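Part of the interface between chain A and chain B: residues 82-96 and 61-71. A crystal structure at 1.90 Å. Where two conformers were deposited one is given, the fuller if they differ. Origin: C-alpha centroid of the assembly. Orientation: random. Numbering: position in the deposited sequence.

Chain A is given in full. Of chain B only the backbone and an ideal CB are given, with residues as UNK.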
ATOM      1  N   GLY A  82      18.958  20.058  -3.942  1.00 21.24           N
ATOM      2  CA  GLY A  82      18.693  19.185  -2.807  1.00 20.90           C
ATOM      3  C   GLY A  82      17.288  19.401  -2.308  1.00 19.42           C
ATOM      4  O   GLY A  82      16.416  18.586  -2.513  1.00 18.96           O
ATOM      5  N   ILE A  83      17.087  20.504  -1.633  1.00 19.45           N
ATOM      6  CA  ILE A  83      15.748  20.855  -1.166  1.00 20.70           C
ATOM      7  C   ILE A  83      15.300  22.180  -1.745  1.00 20.82           C
ATOM      8  O   ILE A  83      16.019  23.157  -1.682  1.00 21.61           O
ATOM      9  CB  ILE A  83      15.752  20.996   0.353  1.00 21.22           C
ATOM     10  CG1 ILE A  83      16.044  19.631   0.986  1.00 21.39           C
ATOM     11  CG2 ILE A  83      14.400  21.531   0.841  1.00 20.48           C
ATOM     12  CD1 ILE A  83      16.066  19.691   2.521  1.00 23.38           C
ATOM     13  N   TYR A  84      14.102  22.193  -2.301  1.00 23.02           N
ATOM     14  CA  TYR A  84      13.533  23.363  -2.891  1.00 22.27           C
ATOM     15  C   TYR A  84      12.281  23.669  -2.087  1.00 21.72           C
ATOM     16  O   TYR A  84      11.373  22.877  -2.033  1.00 20.84           O
ATOM     17  CB  TYR A  84      13.136  23.020  -4.318  1.00 23.26           C
ATOM     18  CG  TYR A  84      12.456  24.116  -5.069  1.00 25.38           C
ATOM     19  CD1 TYR A  84      13.185  24.978  -5.899  1.00 32.17           C
ATOM     20  CD2 TYR A  84      11.085  24.271  -5.005  1.00 28.83           C
ATOM     21  CE1 TYR A  84      12.528  26.014  -6.633  1.00 32.26           C
ATOM     22  CE2 TYR A  84      10.424  25.305  -5.704  1.00 31.63           C
ATOM     23  CZ  TYR A  84      11.151  26.159  -6.501  1.00 33.99           C
ATOM     24  OH  TYR A  84      10.478  27.131  -7.197  1.00 35.47           O
ATOM     25  N   ILE A  85      12.217  24.851  -1.516  1.00 20.69           N
ATOM     26  CA  ILE A  85      11.030  25.246  -0.709  1.00 21.42           C
ATOM     27  C   ILE A  85      10.399  26.489  -1.290  1.00 22.82           C
ATOM     28  O   ILE A  85      11.054  27.485  -1.473  1.00 22.67           O
ATOM     29  CB  ILE A  85      11.440  25.584   0.693  1.00 21.66           C
ATOM     30  CG1 ILE A  85      12.032  24.362   1.405  1.00 21.78           C
ATOM     31  CG2 ILE A  85      10.215  26.066   1.539  1.00 23.16           C
ATOM     32  CD1 ILE A  85      12.738  24.751   2.641  1.00 21.65           C
ATOM     33  N   ASN A  86       9.118  26.438  -1.578  1.00 22.44           N
ATOM     34  CA  ASN A  86       8.471  27.611  -2.100  1.00 23.04           C
ATOM     35  C   ASN A  86       7.125  27.810  -1.407  1.00 23.31           C
ATOM     36  O   ASN A  86       6.659  26.947  -0.685  1.00 21.90           O
ATOM     37  CB  ASN A  86       8.211  27.380  -3.576  1.00 22.45           C
ATOM     38  CG  ASN A  86       7.702  28.621  -4.299  1.00 25.37           C
ATOM     39  OD1 ASN A  86       8.009  29.771  -3.961  1.00 23.88           O
ATOM     40  ND2 ASN A  86       6.945  28.386  -5.327  1.00 29.06           N
ATOM     41  N   SER A  87       6.541  28.983  -1.598  1.00 23.29           N
ATOM     42  CA  SER A  87       5.152  29.174  -1.270  1.00 24.86           C
ATOM     43  C   SER A  87       4.564  29.875  -2.461  1.00 26.00           C
ATOM     44  O   SER A  87       4.766  31.055  -2.618  1.00 27.44           O
ATOM     45  CB  SER A  87       5.025  30.040  -0.043  1.00 24.59           C
ATOM     46  OG  SER A  87       3.648  30.307   0.214  1.00 25.51           O
ATOM     47  N   THR A  88       3.875  29.150  -3.316  1.00 28.13           N
ATOM     48  CA  THR A  88       3.393  29.789  -4.540  1.00 31.44           C
ATOM     49  C   THR A  88       2.456  30.983  -4.175  1.00 32.79           C
ATOM     50  O   THR A  88       2.601  32.090  -4.723  1.00 32.35           O
ATOM     51  CB  THR A  88       2.761  28.786  -5.534  1.00 31.91           C
ATOM     52  OG1 THR A  88       1.785  27.993  -4.880  1.00 36.52           O
ATOM     53  CG2 THR A  88       3.786  27.823  -6.088  1.00 31.46           C
ATOM     54  N   SER A  89       1.580  30.807  -3.180  1.00 32.46           N
ATOM     55  CA  SER A  89       0.729  31.945  -2.790  1.00 32.69           C
ATOM     56  C   SER A  89       1.349  32.943  -1.798  1.00 32.38           C
ATOM     57  O   SER A  89       0.896  34.092  -1.722  1.00 32.05           O
ATOM     58  CB  SER A  89      -0.664  31.487  -2.359  1.00 34.18           C
ATOM     59  OG  SER A  89      -0.617  30.478  -1.383  1.00 31.90           O
ATOM     60  N   GLY A  90       2.406  32.547  -1.082  1.00 29.84           N
ATOM     61  CA  GLY A  90       3.073  33.420  -0.119  1.00 28.46           C
ATOM     62  C   GLY A  90       2.708  33.054   1.343  1.00 28.71           C
ATOM     63  O   GLY A  90       1.508  32.930   1.687  1.00 28.60           O
ATOM     64  N   THR A  91       3.711  32.902   2.187  1.00 26.79           N
ATOM     65  CA  THR A  91       3.476  32.558   3.585  1.00 25.47           C
ATOM     66  C   THR A  91       4.085  33.581   4.527  1.00 25.79           C
ATOM     67  O   THR A  91       5.132  34.196   4.236  1.00 26.58           O
ATOM     68  CB  THR A  91       3.998  31.127   3.917  1.00 25.17           C
ATOM     69  OG1 THR A  91       3.572  30.768   5.261  1.00 25.01           O
ATOM     70  CG2 THR A  91       5.506  31.077   3.796  1.00 22.13           C
ATOM     71  N   ALA A  92       3.459  33.743   5.690  1.00 25.44           N
ATOM     72  CA  ALA A  92       4.055  34.540   6.742  1.00 25.52           C
ATOM     73  C   ALA A  92       4.940  33.657   7.635  1.00 24.42           C
ATOM     74  O   ALA A  92       5.676  34.164   8.432  1.00 26.16           O
ATOM     75  CB  ALA A  92       2.952  35.211   7.574  1.00 26.04           C
ATOM     76  N   GLY A  93       4.906  32.339   7.504  1.00 23.96           N
ATOM     77  CA  GLY A  93       5.715  31.515   8.444  1.00 23.69           C
ATOM     78  C   GLY A  93       7.168  31.405   8.036  1.00 25.32           C
ATOM     79  O   GLY A  93       7.537  31.704   6.875  1.00 25.04           O
ATOM     80  N   LYS A  94       7.991  30.948   8.972  0.50 24.44           N
ATOM     81  CA  LYS A  94       9.420  30.734   8.752  0.50 24.43           C
ATOM     82  C   LYS A  94       9.603  29.632   7.711  0.50 24.27           C
ATOM     83  O   LYS A  94       8.936  28.619   7.756  0.50 24.35           O
ATOM     84  CB  LYS A  94      10.087  30.359  10.093  0.50 24.31           C
ATOM     85  CG  LYS A  94      10.024  31.503  11.137  0.50 24.54           C
ATOM     86  CD  LYS A  94       9.885  30.969  12.576  0.50 27.45           C
ATOM     87  CE  LYS A  94       9.316  32.028  13.586  0.50 29.24           C
ATOM     88  NZ  LYS A  94       7.907  31.792  14.084  0.50 30.86           N
ATOM     89  N   MET A  95      10.487  29.831   6.752  1.00 24.32           N
ATOM     90  CA  MET A  95      10.664  28.820   5.710  1.00 23.24           C
ATOM     91  C   MET A  95      11.457  27.575   6.238  1.00 23.17           C
ATOM     92  O   MET A  95      11.211  26.434   5.813  1.00 22.91           O
ATOM     93  CB  MET A  95      11.369  29.458   4.513  1.00 25.60           C
ATOM     94  CG  MET A  95      10.697  30.755   3.996  1.00 24.43           C
ATOM     95  SD  MET A  95       8.964  30.506   3.579  1.00 38.21           S
ATOM     96  CE  MET A  95       9.123  29.494   2.161  1.00 25.39           C
ATOM     97  N   LEU A  96      12.389  27.823   7.155  1.00 22.57           N
ATOM     98  CA  LEU A  96      13.218  26.782   7.774  1.00 22.48           C
ATOM     99  C   LEU A  96      13.358  27.188   9.245  1.00 22.74           C
ATOM    100  O   LEU A  96      13.817  28.311   9.564  1.00 23.53           O
ATOM    101  CB  LEU A  96      14.604  26.658   7.076  1.00 22.82           C
ATOM    102  CG  LEU A  96      15.661  25.854   7.879  1.00 23.37           C
ATOM    103  CD1 LEU A  96      15.151  24.420   8.023  1.00 21.08           C
ATOM    104  CD2 LEU A  96      17.059  25.907   7.250  1.00 24.71           C
TER
ATOM    105  N   UNK B  61      15.210  20.161 -11.255  1.00 22.55           N
ATOM    106  CA  UNK B  61      14.707  19.030 -10.492  1.00 21.91           C
ATOM    107  C   UNK B  61      15.194  19.227  -9.068  1.00 21.10           C
ATOM    108  O   UNK B  61      16.092  20.022  -8.835  1.00 20.75           O
ATOM    109  CB  UNK B  61      15.169  17.692 -11.072  1.00 21.91           C
ATOM    110  N   UNK B  62      14.647  18.453  -8.139  1.00 20.60           N
ATOM    111  CA  UNK B  62      15.077  18.504  -6.742  1.00 20.93           C
ATOM    112  C   UNK B  62      14.842  17.123  -6.120  1.00 20.56           C
ATOM    113  O   UNK B  62      14.061  16.362  -6.614  1.00 20.28           O
ATOM    114  CB  UNK B  62      14.329  19.593  -5.970  1.00 20.93           C
ATOM    115  N   UNK B  63      15.571  16.760  -5.063  1.00 21.01           N
ATOM    116  CA  UNK B  63      15.193  15.557  -4.328  1.00 19.61           C
ATOM    117  C   UNK B  63      13.916  15.833  -3.552  1.00 19.28           C
ATOM    118  O   UNK B  63      13.075  14.983  -3.464  1.00 18.41           O
ATOM    119  CB  UNK B  63      16.314  15.107  -3.388  1.00 19.61           C
ATOM    120  N   UNK B  64      13.810  16.991  -2.912  1.00 18.96           N
ATOM    121  CA  UNK B  64      12.609  17.284  -2.112  1.00 19.73           C
ATOM    122  C   UNK B  64      12.059  18.649  -2.513  1.00 18.88           C
ATOM    123  O   UNK B  64      12.799  19.634  -2.484  1.00 19.99           O
ATOM    124  CB  UNK B  64      12.922  17.250  -0.615  1.00 19.73           C
ATOM    125  N   UNK B  65      10.783  18.708  -2.885  1.00 19.45           N
ATOM    126  CA  UNK B  65      10.215  19.978  -3.278  1.00 18.21           C
ATOM    127  C   UNK B  65       9.026  20.242  -2.308  1.00 17.79           C
ATOM    128  O   UNK B  65       8.178  19.384  -2.112  1.00 18.46           O
ATOM    129  CB  UNK B  65       9.779  19.964  -4.744  1.00 18.21           C
ATOM    130  N   UNK B  66       8.963  21.440  -1.736  1.00 18.64           N
ATOM    131  CA  UNK B  66       7.895  21.786  -0.750  1.00 20.24           C
ATOM    132  C   UNK B  66       7.136  22.999  -1.259  1.00 19.97           C
ATOM    133  O   UNK B  66       7.741  23.988  -1.614  1.00 20.51           O
ATOM    134  CB  UNK B  66       8.477  22.069   0.636  1.00 20.24           C
ATOM    135  N   UNK B  67       5.813  22.919  -1.268  1.00 20.23           N
ATOM    136  CA  UNK B  67       5.020  24.122  -1.505  1.00 22.12           C
ATOM    137  C   UNK B  67       4.060  24.386  -0.346  1.00 22.49           C
ATOM    138  O   UNK B  67       3.505  23.464   0.217  1.00 24.73           O
ATOM    139  CB  UNK B  67       4.241  23.995  -2.815  1.00 22.12           C
ATOM    140  N   UNK B  68       3.875  25.655  -0.016  1.00 23.04           N
ATOM    141  CA  UNK B  68       3.081  26.075   1.144  1.00 22.86           C
ATOM    142  C   UNK B  68       2.011  26.996   0.552  1.00 23.04           C
ATOM    143  O   UNK B  68       2.359  28.072   0.068  1.00 22.69           O
ATOM    144  CB  UNK B  68       3.922  26.768   2.218  1.00 22.86           C
ATOM    145  N   UNK B  69       0.756  26.552   0.506  1.00 22.12           N
ATOM    146  CA  UNK B  69      -0.294  27.307  -0.212  1.00 22.20           C
ATOM    147  C   UNK B  69      -1.508  27.672   0.679  1.00 23.68           C
ATOM    148  O   UNK B  69      -1.768  27.031   1.705  1.00 21.26           O
ATOM    149  CB  UNK B  69      -0.778  26.487  -1.410  1.00 22.20           C
ATOM    150  N   UNK B  70      -2.258  28.703   0.264  1.00 23.70           N
ATOM    151  CA  UNK B  70      -3.538  29.056   0.899  1.00 25.20           C
ATOM    152  C   UNK B  70      -4.601  28.073   0.563  1.00 26.15           C
ATOM    153  O   UNK B  70      -4.450  27.270  -0.347  1.00 26.32           O
ATOM    154  CB  UNK B  70      -3.993  30.456   0.482  1.00 25.20           C
ATOM    155  N   UNK B  71      -5.711  28.139   1.283  1.00 27.22           N
ATOM    156  CA  UNK B  71      -6.853  27.314   0.952  1.00 29.52           C
ATOM    157  C   UNK B  71      -7.265  27.611  -0.516  1.00 31.48           C
ATOM    158  O   UNK B  71      -7.411  28.764  -0.858  1.00 30.48           O
ATOM    159  CB  UNK B  71      -8.006  27.574   1.923  1.00 29.52           C
TER

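The strand around Ile A83 to Ile A85 runs parallel to the chain B strand beside it, 9° apart in direction. Side chains alternate between two faces, one carrying Ile A83 and Ile A85, the other Tyr A84 and Asn A86.

Position 61 lies out of reach of this stretch, which sets no preference. It is Ala B61.

At 62 the CB points toward chain A, and the ideal CB is already 4.0 Å from Tyr A84 CB. A small apolar residue fits well. It is Ala B62, whose CB packs 3.9 Å from Tyr A84 CB.

At 63 the CB points sideways at the chain's corner, with Gly A82 O nearby. Many residues would do. It is Ala B63; Ala B63 N makes a weak hydrogen bond to Gly A82 O (3.2 Å).

Position 64 lies on the Ile A83 face, its ideal CB 4.2 Å from Ile A83 CG1. Any aliphatic residue would suit. Leu B64 brings CD2 to 4.1 Å from Ile A83 CG1. The backbone pairs as well: Tyr A84 N donates to Leu B64 O at 2.9 Å.

Position 65 is on the Tyr A84 face, beside the ring. Small residues or modest polar ones, such as Ser, Thr or Ala, would suit. It is Ser B65, with OG 3.8 Å from Tyr A84 CD2, a contact without a hydrogen bond.

Position 66 returns to the isoleucine face, next to Ile A85. Ile, Val or Leu would suit. Ile B66 places CD1 4.2 Å from Ile A85 CG1, while Ile B66 N donates to Tyr A84 O (2.8 Å).

Near 67, chain A offers two donors, Thr A88 N and Thr A88 OG1. Asp suits best, and Asn could accept one of the two. Asp B67 uses both carboxylate oxygens. Asp B67 OD1 accepts from Thr A88 N (2.8 Å) and Asp B67 OD2 from Thr A88 OG1 (3.0 Å), tying down the loop after the strand.

At 68 the CB points toward chain A, where Ile A85, Thr A91 and Met A95 leave an apolar hollow. Ile, Leu or Val would fit. Ile B68 has the largest covered area here; CD1 lies 4.0 Å from Met A95 CE and CG2 4.0 Å from Thr A91 CB. Ile B68 O accepts from Ser A87 OG (2.6 Å).

At 69 the CB points sideways, near Thr A88 and Ser A89. Beta-branched residues suit the extended backbone. Val B69 sets CG1 3.2 Å from Thr A88 OG1.

At 70 the CB points sideways, 3.9 Å from Ser A89 OG. Polar or long flexible residues would suit; proline would lose the N-H that Ser A89 OG can accept. It is Lys B70; Lys B70 N donates to Ser A89 OG (2.9 Å).

Position 71 points away. It is Lys B71, without contact here.

Chain B, residues 61-71: AAALSIDIVKK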
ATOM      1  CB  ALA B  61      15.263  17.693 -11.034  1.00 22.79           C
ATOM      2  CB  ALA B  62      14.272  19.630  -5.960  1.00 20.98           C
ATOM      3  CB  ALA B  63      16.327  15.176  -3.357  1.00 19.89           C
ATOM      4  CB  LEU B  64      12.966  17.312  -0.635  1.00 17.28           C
ATOM      5  CG  LEU B  64      11.813  17.850   0.272  1.00 19.45           C
ATOM      6  CD1 LEU B  64      10.594  16.924   0.219  1.00 14.60           C
ATOM      7  CD2 LEU B  64      12.350  17.915   1.685  1.00 18.58           C
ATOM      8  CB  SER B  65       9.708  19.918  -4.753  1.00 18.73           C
ATOM      9  OG  SER B  65       8.981  21.145  -4.980  1.00 20.30           O
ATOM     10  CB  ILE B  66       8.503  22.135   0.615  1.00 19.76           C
ATOM     11  CG1 ILE B  66       8.946  20.790   1.274  1.00 21.56           C
ATOM     12  CG2 ILE B  66       7.484  22.856   1.584  1.00 20.11           C
ATOM     13  CD1 ILE B  66       9.755  20.987   2.481  1.00 21.39           C
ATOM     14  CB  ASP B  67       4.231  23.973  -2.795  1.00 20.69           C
ATOM     15  CG  ASP B  67       3.743  25.311  -3.331  1.00 23.98           C
ATOM     16  OD1 ASP B  67       4.131  26.369  -2.856  1.00 25.55           O
ATOM     17  OD2 ASP B  67       2.954  25.312  -4.277  1.00 26.75           O
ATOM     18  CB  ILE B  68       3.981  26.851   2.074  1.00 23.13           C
ATOM     19  CG1 ILE B  68       5.190  25.990   2.492  1.00 23.37           C
ATOM     20  CG2 ILE B  68       3.229  27.228   3.395  1.00 24.36           C
ATOM     21  CD1 ILE B  68       6.332  26.845   3.125  1.00 26.23           C
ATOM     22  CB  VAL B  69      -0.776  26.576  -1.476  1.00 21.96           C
ATOM     23  CG1 VAL B  69       0.380  26.354  -2.460  1.00 20.74           C
ATOM     24  CG2 VAL B  69      -1.510  25.226  -1.178  1.00 21.18           C
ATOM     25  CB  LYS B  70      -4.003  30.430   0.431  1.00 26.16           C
ATOM     26  CG  LYS B  70      -4.094  30.573  -1.081  1.00 25.83           C
ATOM     27  CD  LYS B  70      -4.473  32.068  -1.337  1.00 36.90           C
ATOM     28  CE  LYS B  70      -4.550  32.431  -2.797  1.00 39.82           C
ATOM     29  NZ  LYS B  70      -5.327  31.346  -3.411  1.00 42.49           N
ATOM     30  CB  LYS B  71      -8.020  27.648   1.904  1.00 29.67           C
ATOM     31  CG  LYS B  71      -9.291  26.818   1.680  1.00 30.17           C
ATOM     32  CD  LYS B  71     -10.096  26.915   2.961  1.00 32.14           C
ATOM     33  CE  LYS B  71     -11.193  25.852   3.072  1.00 41.69           C
ATOM     34  NZ  LYS B  71     -11.996  25.881   1.839  1.00 45.17           N
TER
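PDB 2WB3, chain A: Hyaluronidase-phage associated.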